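Local coordinates for UPF0141 protein yjdB (Campylobacter jejuni subsp. jejuni HB93-13, PDB 4TN0), which transfers phosphoethanolamine in the periplasm through a zinc-binding domain of the alkaline phosphatase-like family, and is required for polymyxin resistance and motility, at residues D100-F104 with P135-K139; L143-N147 with Q214-E218; N280-T284 with Y296-L302. All blocks are in the same frame, centred on the assembly; numbering follows the deposited sequence.

How the contacts relate
Contacts 1 and 2 are neighbours on the large mixed sheet, where strands 100-105 and 146-152 lie side by side, their centres about 12 Å apart, and touch through Asp100 of contact 1. Asp100 N lies 2.9 Å from Gln146 O, a probable strand-to-strand hydrogen bond, while Asp100 OD2 faces Ser144 OG, also at 2.9 Å. Contact 3 stands apart, its centre about 24 Å from that of contact 1 and 22 Å from that of contact 2. It nevertheless packs Leu281 and Leu302 on Phe222 of strand 218-224, which Tyr217 of contact 2 introduces. Zinc is bound by Glu26, phosphothreonine Thr65, Asp226 and His227; Glu26 and Asp226 follow the C-terminal ends of their strands, whereas contact 2 lies at the N-terminal ends.

Contact 1. Residues D100-F104 with P135-K139; sequences DAAWF and PFKEK
The Phe104 ring receives Pro135 on one face: Pro135 CB stands over the ring centre, 3.9 Å from the centroid and only 3° off the normal, a well-centred CH-pi contact. At the edge of the same ring, near its plane, Lys139 CB comes within 4.0 Å of Phe104 CZ. Pro135 O also approaches, 3.5 Å from Phe104 CE2, so Pro135 and Lys139, one turn apart, both touch the ring. The second flat group is the carboxylate of Asp100, toward which Lys139 runs from the opposite direction. Lys139 NZ reaches Asp100 OD2 at 2.8 Å on its syn side, 19° out of the carboxylate plane, and makes a weak hydrogen bond to Asp100 OD1. A bend at chi2 (66°) in an otherwise extended lysine chain carries the ammonium along the strand, past Ala102 CB, to this salt bridge. Asp100 OD2 has a second partner in Ser144 OG, which helps to fix the carboxylate. The helix segment runs nearly antiparallel to strand 100-104, with axes 10.1 Å apart. Helix 133-139 belongs to the crossover between the parallel strands 120-123 and 146-152, and covers strand 100-105 lying between them; the end of Phe136 leads away onto Leu210 of helix 186-211.

Contact 2. Residues L143-N147 with Q214-E218; sequences LSDQN and QKSYE
At the N-terminal ends of two parallel strands, 146-152 and 218-224, Tyr217 spans the gap to the turn Leu143-Asp145. Its hydroxyl donates to Ser144 O, at 2.5 Å from Tyr217 OH. The acceptor lies at the ring edge, in plane, yet the hydroxyl approaches from above the carbonyl plane of Ser144, 36° out of it. From the opposite face of that plane comes Asn147 ND2, 3.0 Å from Ser144 O, so one carbonyl oxygen is gripped by two donors. The Asn147 amide completes a ring of bonds with the backbone of Ser144: Ser144 N points almost straight at a lone pair of Asn147 OD1, 2.8 Å away. This pair of hydrogen bonds fixes the rotation of the amide, whose ND2 also donates to Lys18 O on the strand between. Leu143 covers one face of the tyrosine. Leu143 CD1 sits 4.0 Å from the Tyr217 ring centroid, offset toward the rim, while Leu143 CB lies 3.4 Å from Tyr217 OH. Ser144 OG has its partner in Asp100, outside these segments. Such an arrangement, with loops joined beside the N-terminal ends of parallel strands of the central sheet, fits the alpha/beta core of the alkaline phosphatase-like fold.

Contact 3. Residues N280-T284 with Y296-L302; sequences NLFST and YEPEYDL
Three hydrogen bonds tie the side chains of Asn280, Ser283 and Thr284 to the backbone of segment 296-302. Thr284 OG1 works both ways: it accepts from Leu302 N at 2.9 Å in a nearly straight bond (175°) and donates to Asn280 O, 2.8 Å away. With its hydroxyl placed anti to the carbonyl carbon (chi1 -65°), Thr284 can point back along the helix to that oxygen, which Thr284 N reaches from the other face of the carbonyl plane. Asn280 O therefore has two donors. The buried Asn280 amide is hydrogen-bonded at both its oxygen and its nitrogen. Asn280 ND2 gives a hydrogen to Tyr300 O, 3.0 Å away and in the amide plane, although the donor stands above the carbonyl plane of Tyr300; Asn280 OD1 accepts from Ser277 N. Farther along, Ser283 OG takes Glu297 N at 3.1 Å. The Glu297 carboxylate itself pairs with Lys77.

Within the loop, Tyr300 N bonds to Glu297 O at 2.9 Å and closes a turn through Pro298. Tyr296 OH donates to Asp301 OD1 on the anti side of the carboxylate, 3.0 Å away, and the Tyr296 ring presents its edge to Ser283 O, 3.4 Å from Tyr296 CE1. Asp301 OD2 accepts from Leu303 N, as in an Asx turn. Leu302 CD2 makes van der Waals contact with Asn280 CB. The threonine bonded to the carbonyl four residues earlier is a familiar helix arrangement; here its oxygen also receives an amide from the chain that doubles back over helix 281-288.

Contact 1. Residues D100-F104 with P135-K139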
ATOM      1  N   ASP A 100      16.517   5.878   7.959  1.00 53.61           N
ATOM      2  CA  ASP A 100      15.549   6.776   8.608  1.00 55.69           C
ATOM      3  C   ASP A 100      14.105   6.306   8.312  1.00 52.95           C
ATOM      4  O   ASP A 100      13.661   6.292   7.155  1.00 50.60           O
ATOM      5  CB  ASP A 100      15.761   8.221   8.144  1.00 54.80           C
ATOM      6  CG  ASP A 100      14.933   9.234   8.939  1.00 62.28           C
ATOM      7  OD1 ASP A 100      13.898   8.872   9.550  1.00 63.54           O
ATOM      8  OD2 ASP A 100      15.329  10.416   8.944  1.00 63.04           O
ATOM      9  N   ALA A 101      13.402   5.880   9.359  1.00 49.69           N
ATOM     10  CA  ALA A 101      12.059   5.321   9.220  1.00 49.54           C
ATOM     11  C   ALA A 101      11.000   6.149   9.927  1.00 45.32           C
ATOM     12  O   ALA A 101      11.107   6.410  11.123  1.00 49.58           O
ATOM     13  CB  ALA A 101      12.036   3.889   9.749  1.00 50.03           C
ATOM     14  N   ALA A 102       9.981   6.561   9.182  1.00 48.57           N
ATOM     15  CA  ALA A 102       8.809   7.244   9.753  1.00 50.93           C
ATOM     16  C   ALA A 102       7.511   6.503   9.380  1.00 50.67           C
ATOM     17  O   ALA A 102       7.363   6.026   8.238  1.00 43.09           O
ATOM     18  CB  ALA A 102       8.752   8.697   9.302  1.00 50.33           C
ATOM     19  N   TRP A 103       6.610   6.359  10.354  1.00 47.85           N
ATOM     20  CA  TRP A 103       5.307   5.724  10.130  1.00 46.88           C
ATOM     21  C   TRP A 103       4.148   6.652  10.562  1.00 47.80           C
ATOM     22  O   TRP A 103       3.965   6.923  11.749  1.00 45.96           O
ATOM     23  CB  TRP A 103       5.243   4.378  10.873  1.00 43.08           C
ATOM     24  CG  TRP A 103       3.989   3.553  10.610  1.00 45.27           C
ATOM     25  CD1 TRP A 103       2.730   3.830  11.047  1.00 44.56           C
ATOM     26  CD2 TRP A 103       3.895   2.318   9.881  1.00 41.88           C
ATOM     27  NE1 TRP A 103       1.854   2.866  10.621  1.00 44.84           N
ATOM     28  CE2 TRP A 103       2.547   1.919   9.907  1.00 48.77           C
ATOM     29  CE3 TRP A 103       4.816   1.519   9.204  1.00 41.20           C
ATOM     30  CZ2 TRP A 103       2.092   0.752   9.278  1.00 44.35           C
ATOM     31  CZ3 TRP A 103       4.372   0.367   8.579  1.00 47.83           C
ATOM     32  CH2 TRP A 103       3.017  -0.011   8.624  1.00 46.80           C
ATOM     33  N   PHE A 104       3.372   7.139   9.595  1.00 43.11           N
ATOM     34  CA  PHE A 104       2.224   7.998   9.900  1.00 51.14           C
ATOM     35  C   PHE A 104       0.889   7.268   9.610  1.00 50.78           C
ATOM     36  O   PHE A 104       0.602   6.902   8.463  1.00 49.44           O
ATOM     37  CB  PHE A 104       2.302   9.304   9.102  1.00 51.81           C
ATOM     38  CG  PHE A 104       3.566  10.078   9.326  1.00 54.92           C
ATOM     39  CD1 PHE A 104       4.080  10.240  10.604  1.00 56.55           C
ATOM     40  CD2 PHE A 104       4.256  10.634   8.256  1.00 57.82           C
ATOM     41  CE1 PHE A 104       5.256  10.948  10.812  1.00 55.41           C
ATOM     42  CE2 PHE A 104       5.437  11.345   8.462  1.00 57.09           C
ATOM     43  CZ  PHE A 104       5.932  11.498   9.742  1.00 56.22           C
ATOM     44  N   PRO A 135       2.007  15.722   8.411  1.00 63.12           N
ATOM     45  CA  PRO A 135       3.282  15.310   9.013  1.00 57.24           C
ATOM     46  C   PRO A 135       4.281  14.821   7.973  1.00 55.88           C
ATOM     47  O   PRO A 135       5.481  14.790   8.257  1.00 58.39           O
ATOM     48  CB  PRO A 135       2.872  14.176   9.949  1.00 55.78           C
ATOM     49  CG  PRO A 135       1.688  13.569   9.266  1.00 56.35           C
ATOM     50  CD  PRO A 135       0.954  14.709   8.625  1.00 55.27           C
ATOM     51  N   PHE A 136       3.795  14.481   6.784  1.00 50.76           N
ATOM     52  CA  PHE A 136       4.666  14.092   5.683  1.00 52.46           C
ATOM     53  C   PHE A 136       5.493  15.268   5.194  1.00 58.32           C
ATOM     54  O   PHE A 136       6.697  15.136   4.984  1.00 55.39           O
ATOM     55  CB  PHE A 136       3.849  13.530   4.532  1.00 43.16           C
ATOM     56  CG  PHE A 136       4.632  13.297   3.274  1.00 49.82           C
ATOM     57  CD1 PHE A 136       5.652  12.348   3.236  1.00 52.13           C
ATOM     58  CD2 PHE A 136       4.312  13.972   2.107  1.00 48.70           C
ATOM     59  CE1 PHE A 136       6.358  12.108   2.064  1.00 46.87           C
ATOM     60  CE2 PHE A 136       5.017  13.732   0.928  1.00 53.11           C
ATOM     61  CZ  PHE A 136       6.037  12.793   0.906  1.00 44.98           C
ATOM     62  N   LYS A 137       4.857  16.431   5.054  1.00 57.84           N
ATOM     63  CA  LYS A 137       5.575  17.629   4.629  1.00 61.00           C
ATOM     64  C   LYS A 137       6.617  17.987   5.689  1.00 59.87           C
ATOM     65  O   LYS A 137       7.759  18.286   5.365  1.00 59.95           O
ATOM     66  CB  LYS A 137       4.600  18.793   4.373  1.00 60.93           C
ATOM     67  CG  LYS A 137       3.933  18.710   3.004  1.00 57.34           C
ATOM     68  CD  LYS A 137       2.913  19.814   2.734  1.00 54.95           C
ATOM     69  CE  LYS A 137       2.062  19.426   1.506  1.00 60.78           C
ATOM     70  NZ  LYS A 137       0.904  20.309   1.164  1.00 57.20           N
ATOM     71  N   GLU A 138       6.239  17.885   6.956  1.00 58.64           N
ATOM     72  CA  GLU A 138       7.142  18.217   8.037  1.00 59.58           C
ATOM     73  C   GLU A 138       8.346  17.275   8.128  1.00 65.13           C
ATOM     74  O   GLU A 138       9.453  17.688   8.490  1.00 65.56           O
ATOM     75  CB  GLU A 138       6.393  18.224   9.362  1.00 63.66           C
ATOM     76  CG  GLU A 138       7.308  18.439  10.556  1.00 71.30           C
ATOM     77  CD  GLU A 138       8.000  19.822  10.580  1.00 75.85           C
ATOM     78  OE1 GLU A 138       7.706  20.681   9.707  1.00 72.94           O
ATOM     79  OE2 GLU A 138       8.843  20.051  11.483  1.00 69.44           O
ATOM     80  N   LYS A 139       8.147  16.009   7.794  1.00 66.47           N
ATOM     81  CA  LYS A 139       9.258  15.072   7.811  1.00 60.54           C
ATOM     82  C   LYS A 139      10.151  15.322   6.589  1.00 62.62           C
ATOM     83  O   LYS A 139      11.333  14.974   6.601  1.00 61.57           O
ATOM     84  CB  LYS A 139       8.740  13.624   7.845  1.00 59.84           C
ATOM     85  CG  LYS A 139       9.807  12.541   7.678  1.00 58.70           C
ATOM     86  CD  LYS A 139      10.772  12.518   8.853  1.00 60.40           C
ATOM     87  CE  LYS A 139      11.949  11.582   8.581  1.00 64.04           C
ATOM     88  NZ  LYS A 139      12.889  11.521   9.737  1.00 55.24           N
TER

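Contact 2. Residues L143-N147 with Q214-E218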
ATOM      1  N   LEU A 143      14.858  15.271   6.704  1.00 57.12           N
ATOM      2  CA  LEU A 143      15.289  14.022   6.083  1.00 56.67           C
ATOM      3  C   LEU A 143      16.745  13.679   6.434  1.00 63.07           C
ATOM      4  O   LEU A 143      17.510  14.544   6.852  1.00 64.83           O
ATOM      5  CB  LEU A 143      15.136  14.100   4.561  1.00 53.59           C
ATOM      6  CG  LEU A 143      13.747  14.143   3.930  1.00 63.93           C
ATOM      7  CD1 LEU A 143      13.860  13.956   2.421  1.00 63.54           C
ATOM      8  CD2 LEU A 143      12.809  13.092   4.538  1.00 66.79           C
ATOM      9  N   SER A 144      17.104  12.407   6.275  1.00 66.11           N
ATOM     10  CA  SER A 144      18.492  11.946   6.328  1.00 55.61           C
ATOM     11  C   SER A 144      18.934  11.539   4.929  1.00 61.38           C
ATOM     12  O   SER A 144      18.334  11.971   3.939  1.00 62.52           O
ATOM     13  CB  SER A 144      18.663  10.780   7.303  1.00 51.89           C
ATOM     14  OG  SER A 144      18.166  11.107   8.589  1.00 54.99           O
ATOM     15  N   ASP A 145      19.959  10.697   4.838  1.00 62.81           N
ATOM     16  CA  ASP A 145      20.505  10.347   3.532  1.00 68.67           C
ATOM     17  C   ASP A 145      19.672   9.241   2.897  1.00 64.51           C
ATOM     18  O   ASP A 145      19.486   9.221   1.677  1.00 67.95           O
ATOM     19  CB  ASP A 145      21.983   9.907   3.636  1.00 72.37           C
ATOM     20  CG  ASP A 145      22.900  10.983   4.235  1.00 75.88           C
ATOM     21  OD1 ASP A 145      22.428  11.879   4.974  1.00 73.64           O
ATOM     22  OD2 ASP A 145      24.120  10.909   3.974  1.00 79.40           O
ATOM     23  N   GLN A 146      19.159   8.340   3.736  1.00 64.14           N
ATOM     24  CA  GLN A 146      18.220   7.287   3.319  1.00 64.05           C
ATOM     25  C   GLN A 146      16.985   7.260   4.229  1.00 59.29           C
ATOM     26  O   GLN A 146      17.099   7.127   5.457  1.00 51.31           O
ATOM     27  CB  GLN A 146      18.905   5.920   3.314  1.00 58.24           C
ATOM     28  CG  GLN A 146      19.604   5.564   2.012  1.00 61.14           C
ATOM     29  CD  GLN A 146      21.082   5.901   2.014  1.00 69.42           C
ATOM     30  OE1 GLN A 146      21.722   6.005   3.068  1.00 67.04           O
ATOM     31  NE2 GLN A 146      21.639   6.059   0.822  1.00 72.20           N
ATOM     32  N   ASN A 147      15.808   7.397   3.622  1.00 58.00           N
ATOM     33  CA  ASN A 147      14.559   7.504   4.384  1.00 56.85           C
ATOM     34  C   ASN A 147      13.448   6.615   3.859  1.00 56.38           C
ATOM     35  O   ASN A 147      13.204   6.578   2.646  1.00 58.74           O
ATOM     36  CB  ASN A 147      14.039   8.944   4.364  1.00 59.25           C
ATOM     37  CG  ASN A 147      15.105   9.964   4.689  1.00 59.08           C
ATOM     38  OD1 ASN A 147      15.249  10.395   5.838  1.00 53.55           O
ATOM     39  ND2 ASN A 147      15.865  10.357   3.671  1.00 56.98           N
ATOM     40  N   GLN A 214      11.542  17.358  -4.472  1.00 78.05           N
ATOM     41  CA  GLN A 214      12.671  16.823  -3.712  1.00 79.37           C
ATOM     42  C   GLN A 214      13.719  16.091  -4.554  1.00 81.00           C
ATOM     43  O   GLN A 214      13.942  14.894  -4.351  1.00 84.55           O
ATOM     44  CB  GLN A 214      12.154  15.867  -2.625  1.00 71.99           C
ATOM     45  CG  GLN A 214      11.305  16.520  -1.551  1.00 73.21           C
ATOM     46  CD  GLN A 214      12.124  17.432  -0.661  1.00 74.92           C
ATOM     47  OE1 GLN A 214      13.312  17.188  -0.464  1.00 85.82           O
ATOM     48  NE2 GLN A 214      11.502  18.485  -0.122  1.00 65.28           N
ATOM     49  N   LYS A 215      14.349  16.779  -5.506  1.00 81.07           N
ATOM     50  CA  LYS A 215      15.262  16.099  -6.434  1.00 84.79           C
ATOM     51  C   LYS A 215      16.709  16.096  -5.959  1.00 81.96           C
ATOM     52  O   LYS A 215      17.618  15.708  -6.693  1.00 80.93           O
ATOM     53  CB  LYS A 215      15.106  16.615  -7.865  1.00 85.05           C
ATOM     54  CG  LYS A 215      13.678  16.359  -8.373  1.00 87.49           C
ATOM     55  CD  LYS A 215      13.385  14.841  -8.337  1.00 84.53           C
ATOM     56  CE  LYS A 215      12.014  14.460  -8.881  1.00 79.33           C
ATOM     57  NZ  LYS A 215      11.709  15.039 -10.224  1.00 78.56           N
ATOM     58  N   SER A 216      16.917  16.550  -4.731  1.00 75.60           N
ATOM     59  CA  SER A 216      18.209  16.381  -4.093  1.00 71.66           C
ATOM     60  C   SER A 216      18.360  14.876  -3.806  1.00 72.25           C
ATOM     61  O   SER A 216      19.440  14.382  -3.487  1.00 75.80           O
ATOM     62  CB  SER A 216      18.298  17.224  -2.819  1.00 78.89           C
ATOM     63  OG  SER A 216      19.513  17.012  -2.117  1.00 76.09           O
ATOM     64  N   TYR A 217      17.233  14.168  -3.920  1.00 76.88           N
ATOM     65  CA  TYR A 217      17.087  12.743  -3.616  1.00 73.08           C
ATOM     66  C   TYR A 217      16.594  11.884  -4.788  1.00 68.86           C
ATOM     67  O   TYR A 217      15.977  12.373  -5.739  1.00 65.35           O
ATOM     68  CB  TYR A 217      16.112  12.548  -2.461  1.00 68.40           C
ATOM     69  CG  TYR A 217      16.610  12.975  -1.111  1.00 67.02           C
ATOM     70  CD1 TYR A 217      17.181  12.051  -0.245  1.00 66.81           C
ATOM     71  CD2 TYR A 217      16.489  14.290  -0.686  1.00 67.74           C
ATOM     72  CE1 TYR A 217      17.623  12.423   1.004  1.00 65.98           C
ATOM     73  CE2 TYR A 217      16.932  14.676   0.567  1.00 68.04           C
ATOM     74  CZ  TYR A 217      17.499  13.734   1.408  1.00 64.72           C
ATOM     75  OH  TYR A 217      17.940  14.105   2.660  1.00 61.83           O
ATOM     76  N   GLU A 218      16.863  10.587  -4.692  1.00 67.04           N
ATOM     77  CA  GLU A 218      16.220   9.617  -5.558  1.00 72.70           C
ATOM     78  C   GLU A 218      14.946   9.160  -4.833  1.00 73.92           C
ATOM     79  O   GLU A 218      15.006   8.561  -3.745  1.00 70.14           O
ATOM     80  CB  GLU A 218      17.146   8.430  -5.843  1.00 72.68           C
ATOM     81  CG  GLU A 218      16.423   7.090  -5.969  1.00 71.27           C
ATOM     82  CD  GLU A 218      17.372   5.911  -6.090  1.00 81.04           C
ATOM     83  OE1 GLU A 218      16.965   4.772  -5.744  1.00 75.69           O
ATOM     84  OE2 GLU A 218      18.522   6.123  -6.541  1.00 89.64           O
TER

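Contact 3. Residues N280-T284 with Y296-L302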
ATOM      1  N   ASN A 280       6.037 -10.303  -1.823  1.00 45.27           N
ATOM      2  CA  ASN A 280       7.128  -9.546  -2.398  1.00 47.08           C
ATOM      3  C   ASN A 280       7.546  -8.303  -1.622  1.00 49.98           C
ATOM      4  O   ASN A 280       8.563  -7.707  -1.959  1.00 50.31           O
ATOM      5  CB  ASN A 280       6.758  -9.103  -3.817  1.00 47.91           C
ATOM      6  CG  ASN A 280       6.629 -10.259  -4.775  1.00 51.47           C
ATOM      7  OD1 ASN A 280       5.533 -10.762  -5.017  1.00 52.86           O
ATOM      8  ND2 ASN A 280       7.753 -10.691  -5.331  1.00 54.51           N
ATOM      9  N   LEU A 281       6.796  -7.890  -0.599  1.00 49.07           N
ATOM     10  CA  LEU A 281       7.083  -6.574  -0.021  1.00 47.87           C
ATOM     11  C   LEU A 281       8.355  -6.643   0.815  1.00 49.56           C
ATOM     12  O   LEU A 281       9.157  -5.705   0.830  1.00 49.51           O
ATOM     13  CB  LEU A 281       5.916  -6.045   0.847  1.00 37.93           C
ATOM     14  CG  LEU A 281       6.225  -4.648   1.433  1.00 43.69           C
ATOM     15  CD1 LEU A 281       6.425  -3.607   0.340  1.00 40.98           C
ATOM     16  CD2 LEU A 281       5.224  -4.115   2.478  1.00 40.89           C
ATOM     17  N   PHE A 282       8.585  -7.790   1.439  1.00 49.17           N
ATOM     18  CA  PHE A 282       9.720  -7.921   2.339  1.00 48.79           C
ATOM     19  C   PHE A 282      11.052  -7.681   1.619  1.00 54.54           C
ATOM     20  O   PHE A 282      11.814  -6.798   2.016  1.00 51.60           O
ATOM     21  CB  PHE A 282       9.723  -9.299   3.001  1.00 46.49           C
ATOM     22  CG  PHE A 282      10.812  -9.470   4.017  1.00 51.76           C
ATOM     23  CD1 PHE A 282      10.682  -8.926   5.285  1.00 48.15           C
ATOM     24  CD2 PHE A 282      11.989 -10.131   3.691  1.00 52.59           C
ATOM     25  CE1 PHE A 282      11.689  -9.074   6.222  1.00 51.49           C
ATOM     26  CE2 PHE A 282      13.005 -10.276   4.622  1.00 52.49           C
ATOM     27  CZ  PHE A 282      12.856  -9.744   5.887  1.00 52.91           C
ATOM     28  N   SER A 283      11.324  -8.437   0.553  1.00 52.09           N
ATOM     29  CA  SER A 283      12.613  -8.310  -0.123  1.00 56.10           C
ATOM     30  C   SER A 283      12.693  -6.997  -0.887  1.00 58.92           C
ATOM     31  O   SER A 283      13.781  -6.421  -1.012  1.00 58.05           O
ATOM     32  CB  SER A 283      12.863  -9.477  -1.091  1.00 56.80           C
ATOM     33  OG  SER A 283      13.109 -10.696  -0.405  1.00 53.03           O
ATOM     34  N   THR A 284      11.544  -6.506  -1.356  1.00 56.10           N
ATOM     35  CA  THR A 284      11.515  -5.238  -2.088  1.00 56.73           C
ATOM     36  C   THR A 284      11.958  -4.101  -1.184  1.00 55.87           C
ATOM     37  O   THR A 284      12.653  -3.183  -1.625  1.00 62.16           O
ATOM     38  CB  THR A 284      10.111  -4.916  -2.661  1.00 54.88           C
ATOM     39  OG1 THR A 284       9.764  -5.888  -3.650  1.00 50.79           O
ATOM     40  CG2 THR A 284      10.106  -3.548  -3.324  1.00 49.54           C
ATOM     41  N   TYR A 296      17.425 -11.861   2.413  1.00 50.38           N
ATOM     42  CA  TYR A 296      17.060 -11.146   1.202  1.00 51.56           C
ATOM     43  C   TYR A 296      16.975 -12.111   0.014  1.00 59.23           C
ATOM     44  O   TYR A 296      17.936 -12.823  -0.305  1.00 64.30           O
ATOM     45  CB  TYR A 296      18.062 -10.024   0.923  1.00 55.60           C
ATOM     46  CG  TYR A 296      17.890  -9.390  -0.436  1.00 62.54           C
ATOM     47  CD1 TYR A 296      16.843  -8.503  -0.683  1.00 57.93           C
ATOM     48  CD2 TYR A 296      18.781  -9.659  -1.469  1.00 61.65           C
ATOM     49  CE1 TYR A 296      16.678  -7.918  -1.923  1.00 58.04           C
ATOM     50  CE2 TYR A 296      18.626  -9.076  -2.717  1.00 63.16           C
ATOM     51  CZ  TYR A 296      17.571  -8.209  -2.938  1.00 67.85           C
ATOM     52  OH  TYR A 296      17.415  -7.627  -4.176  1.00 68.72           O
ATOM     53  N   GLU A 297      15.822 -12.150  -0.640  1.00 54.68           N
ATOM     54  CA  GLU A 297      15.642 -13.027  -1.791  1.00 55.13           C
ATOM     55  C   GLU A 297      15.482 -12.181  -3.031  1.00 62.19           C
ATOM     56  O   GLU A 297      14.423 -11.617  -3.265  1.00 69.64           O
ATOM     57  CB  GLU A 297      14.430 -13.938  -1.617  1.00 59.22           C
ATOM     58  CG  GLU A 297      14.535 -14.957  -0.511  1.00 53.55           C
ATOM     59  CD  GLU A 297      13.227 -15.676  -0.301  1.00 61.02           C
ATOM     60  OE1 GLU A 297      12.193 -14.979  -0.198  1.00 62.88           O
ATOM     61  OE2 GLU A 297      13.219 -16.926  -0.263  1.00 64.19           O
ATOM     62  N   PRO A 298      16.525 -12.130  -3.860  1.00 71.42           N
ATOM     63  CA  PRO A 298      16.564 -11.237  -5.025  1.00 68.67           C
ATOM     64  C   PRO A 298      15.466 -11.551  -6.025  1.00 64.04           C
ATOM     65  O   PRO A 298      15.114 -10.717  -6.854  1.00 62.68           O
ATOM     66  CB  PRO A 298      17.940 -11.511  -5.634  1.00 71.95           C
ATOM     67  CG  PRO A 298      18.318 -12.875  -5.125  1.00 73.98           C
ATOM     68  CD  PRO A 298      17.727 -12.978  -3.760  1.00 66.70           C
ATOM     69  N   GLU A 299      14.919 -12.753  -5.937  1.00 66.59           N
ATOM     70  CA  GLU A 299      13.911 -13.178  -6.887  1.00 66.90           C
ATOM     71  C   GLU A 299      12.516 -12.839  -6.380  1.00 67.53           C
ATOM     72  O   GLU A 299      11.512 -13.366  -6.876  1.00 63.22           O
ATOM     73  CB  GLU A 299      14.056 -14.667  -7.128  1.00 65.31           C
ATOM     74  CG  GLU A 299      15.433 -15.146  -6.760  1.00 70.55           C
ATOM     75  CD  GLU A 299      15.780 -16.471  -7.394  1.00 79.13           C
ATOM     76  OE1 GLU A 299      14.842 -17.246  -7.704  1.00 74.71           O
ATOM     77  OE2 GLU A 299      16.996 -16.724  -7.591  1.00 79.72           O
ATOM     78  N   TYR A 300      12.479 -11.945  -5.394  1.00 64.47           N
ATOM     79  CA  TYR A 300      11.243 -11.418  -4.840  1.00 61.18           C
ATOM     80  C   TYR A 300      11.251  -9.884  -4.732  1.00 65.83           C
ATOM     81  O   TYR A 300      10.257  -9.282  -4.308  1.00 62.83           O
ATOM     82  CB  TYR A 300      10.984 -12.037  -3.465  1.00 61.04           C
ATOM     83  CG  TYR A 300      10.163 -13.305  -3.514  1.00 62.23           C
ATOM     84  CD1 TYR A 300      10.686 -14.512  -3.067  1.00 60.62           C
ATOM     85  CD2 TYR A 300       8.864 -13.296  -4.019  1.00 61.38           C
ATOM     86  CE1 TYR A 300       9.934 -15.670  -3.111  1.00 59.03           C
ATOM     87  CE2 TYR A 300       8.108 -14.447  -4.068  1.00 59.71           C
ATOM     88  CZ  TYR A 300       8.643 -15.630  -3.609  1.00 60.61           C
ATOM     89  OH  TYR A 300       7.888 -16.777  -3.662  1.00 65.57           O
ATOM     90  N   ASP A 301      12.369  -9.261  -5.105  1.00 60.06           N
ATOM     91  CA  ASP A 301      12.488  -7.802  -5.108  1.00 59.71           C
ATOM     92  C   ASP A 301      11.905  -7.260  -6.418  1.00 66.28           C
ATOM     93  O   ASP A 301      12.402  -7.577  -7.497  1.00 66.20           O
ATOM     94  CB  ASP A 301      13.954  -7.398  -4.933  1.00 63.76           C
ATOM     95  CG  ASP A 301      14.151  -5.905  -4.681  1.00 65.61           C
ATOM     96  OD1 ASP A 301      15.206  -5.564  -4.104  1.00 67.84           O
ATOM     97  OD2 ASP A 301      13.283  -5.073  -5.043  1.00 68.09           O
ATOM     98  N   LEU A 302      10.836  -6.468  -6.325  1.00 65.75           N
ATOM     99  CA  LEU A 302      10.145  -5.958  -7.510  1.00 64.43           C
ATOM    100  C   LEU A 302      11.051  -5.086  -8.373  1.00 65.61           C
ATOM    101  O   LEU A 302      10.893  -5.032  -9.592  1.00 67.33           O
ATOM    102  CB  LEU A 302       8.891  -5.172  -7.111  1.00 62.26           C
ATOM    103  CG  LEU A 302       7.813  -5.893  -6.289  1.00 59.37           C
ATOM    104  CD1 LEU A 302       6.757  -4.880  -5.818  1.00 50.58           C
ATOM    105  CD2 LEU A 302       7.170  -7.049  -7.062  1.00 49.41           C
TER